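Local structure of sensor protein, Kinase (Polaromonas sp. JS666, 3GRC) at residues Ile18-Leu21 / Leu22-Met25. The protein probably acts as a sensor histidine kinase in two-component signalling, with a CheY-like receiver domain likely to take part in phosphotransfer. Residues are numbered along the deposited sequence; the frame is centred on the assembly and turned at random.
Sequences IARL and LNLM
The guanidinium of R20 has L24 over one face and N23 at its edge. L24 CD2 sits 3.3 Å above the guanidinium plane, displaced toward the rim, and lies 3.4 Å from R20 NH1. At the edge, NH1 gives a weak hydrogen bond to OD1 of N23, 2.8 Å long but bent to 129° at the hydrogen. The amide and guanidinium planes are only 27° apart, so the two groups meet nearly edge to edge. R20 reaches them because CG is anti to the backbone N and the chain then bends at chi2 (57°), which carries the guanidinium forward along the helix. The other end of the N23 amide is also held: ND2 is hydrogen-bonded to S33 OG in strand 32-36.

A second i to i+4 pair is L21 with M25, a selenomethionine. The methyl CE of M25 comes against L21 CD1 at 3.5 Å, a tight contact. I18 CG2 and L22 CD1 meet more loosely, at 4.3 Å. L22 is buried and also packs on I11 of strand 8-12 and L117 of helix 114-128. Four backbone bonds, L22 N to I18 O through M25 N to L21 O, run i+4 to i. This is regular alpha-helical hydrogen bonding with i to i+4 side-chain contacts, within helix 16-28, the crossover helix of the first beta-alpha-beta unit in a CheY-like receiver fold.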
ATOM      1  N   ILE A  18      -1.313  -7.334  11.736  1.00 15.17           N
ATOM      2  CA  ILE A  18      -1.585  -7.257  10.296  1.00 13.69           C
ATOM      3  C   ILE A  18      -0.311  -6.906   9.500  1.00 15.05           C
ATOM      4  O   ILE A  18      -0.116  -7.401   8.394  1.00 16.46           O
ATOM      5  CB  ILE A  18      -2.711  -6.211   9.972  1.00 12.65           C
ATOM      6  CG1 ILE A  18      -3.971  -6.503  10.794  1.00 13.19           C
ATOM      7  CG2 ILE A  18      -3.050  -6.228   8.484  1.00 15.04           C
ATOM      8  CD1 ILE A  18      -4.555  -7.903  10.577  1.00 17.58           C
ATOM      9  N   ALA A  19       0.548  -6.056  10.061  1.00 12.92           N
ATOM     10  CA  ALA A  19       1.790  -5.663   9.379  1.00 13.67           C
ATOM     11  C   ALA A  19       2.631  -6.920   9.176  1.00 13.56           C
ATOM     12  O   ALA A  19       3.160  -7.157   8.096  1.00 14.22           O
ATOM     13  CB  ALA A  19       2.573  -4.639  10.211  1.00 10.99           C
ATOM     14  N   ARG A  20       2.731  -7.729  10.223  1.00 11.97           N
ATOM     15  CA  ARG A  20       3.488  -8.964  10.152  1.00 12.34           C
ATOM     16  C   ARG A  20       2.803  -9.965   9.209  1.00 11.93           C
ATOM     17  O   ARG A  20       3.478 -10.672   8.472  1.00 14.80           O
ATOM     18  CB  ARG A  20       3.667  -9.565  11.561  1.00 13.00           C
ATOM     19  CG  ARG A  20       4.462 -10.885  11.629  1.00 15.32           C
ATOM     20  CD  ARG A  20       5.879 -10.798  11.032  1.00 17.86           C
ATOM     21  NE  ARG A  20       6.682 -11.963  11.405  1.00 18.10           N
ATOM     22  CZ  ARG A  20       7.691 -12.465  10.696  1.00 17.92           C
ATOM     23  NH1 ARG A  20       8.058 -11.920   9.542  1.00 14.36           N
ATOM     24  NH2 ARG A  20       8.324 -13.539  11.147  1.00 15.21           N
ATOM     25  N   LEU A  21       1.473 -10.027   9.226  1.00 13.16           N
ATOM     26  CA  LEU A  21       0.757 -10.950   8.335  1.00 13.47           C
ATOM     27  C   LEU A  21       1.110 -10.574   6.888  1.00 13.73           C
ATOM     28  O   LEU A  21       1.457 -11.444   6.077  1.00 14.46           O
ATOM     29  CB  LEU A  21      -0.773 -10.861   8.526  1.00 11.20           C
ATOM     30  CG  LEU A  21      -1.703 -11.662   7.572  1.00 14.27           C
ATOM     31  CD1 LEU A  21      -1.479 -13.163   7.752  1.00 12.12           C
ATOM     32  CD2 LEU A  21      -3.185 -11.323   7.826  1.00 11.63           C
ATOM     33  N   LEU A  22       1.035  -9.280   6.575  1.00 13.49           N
ATOM     34  CA  LEU A  22       1.350  -8.834   5.219  1.00 13.52           C
ATOM     35  C   LEU A  22       2.799  -9.196   4.887  1.00 13.30           C
ATOM     36  O   LEU A  22       3.068  -9.763   3.833  1.00 13.70           O
ATOM     37  CB  LEU A  22       1.111  -7.323   5.054  1.00 10.96           C
ATOM     38  CG  LEU A  22      -0.370  -6.885   4.984  1.00 12.94           C
ATOM     39  CD1 LEU A  22      -0.469  -5.388   5.117  1.00  9.46           C
ATOM     40  CD2 LEU A  22      -0.985  -7.341   3.670  1.00 10.38           C
ATOM     41  N   ASN A  23       3.713  -8.900   5.803  1.00 12.28           N
ATOM     42  CA  ASN A  23       5.119  -9.227   5.596  1.00 14.76           C
ATOM     43  C   ASN A  23       5.266 -10.720   5.244  1.00 15.92           C
ATOM     44  O   ASN A  23       5.939 -11.058   4.274  1.00 18.29           O
ATOM     45  CB  ASN A  23       5.941  -8.889   6.853  1.00 15.55           C
ATOM     46  CG  ASN A  23       7.421  -9.215   6.697  1.00 18.52           C
ATOM     47  OD1 ASN A  23       7.976  -9.973   7.480  1.00 22.52           O
ATOM     48  ND2 ASN A  23       8.065  -8.632   5.691  1.00 17.77           N
ATOM     49  N   LEU A  24       4.622 -11.600   6.011  1.00 16.75           N
ATOM     50  CA  LEU A  24       4.690 -13.045   5.758  1.00 16.59           C
ATOM     51  C   LEU A  24       3.971 -13.500   4.478  1.00 18.74           C
ATOM     52  O   LEU A  24       4.503 -14.342   3.754  1.00 18.38           O
ATOM     53  CB  LEU A  24       4.151 -13.819   6.962  1.00 15.06           C
ATOM     54  CG  LEU A  24       5.042 -13.632   8.190  1.00 16.81           C
ATOM     55  CD1 LEU A  24       4.314 -14.129   9.449  1.00 13.29           C
ATOM     56  CD2 LEU A  24       6.372 -14.374   7.958  1.00 16.23           C
HETATM   57  N   MSE A  25       2.771 -12.971   4.200  1.00 17.28           N
HETATM   58  CA  MSE A  25       2.036 -13.323   2.958  1.00 20.46           C
HETATM   59  C   MSE A  25       2.817 -12.870   1.709  1.00 19.68           C
HETATM   60  O   MSE A  25       2.879 -13.572   0.695  1.00 20.19           O
HETATM   61  CB  MSE A  25       0.655 -12.631   2.895  1.00 21.95           C
HETATM   62  CG  MSE A  25      -0.397 -13.101   3.851  1.00 24.20           C
HETATM   63 SE   MSE A  25      -2.079 -12.141   3.506  1.00 30.49          SE
HETATM   64  CE  MSE A  25      -3.166 -13.254   4.704  1.00 25.87           C
TER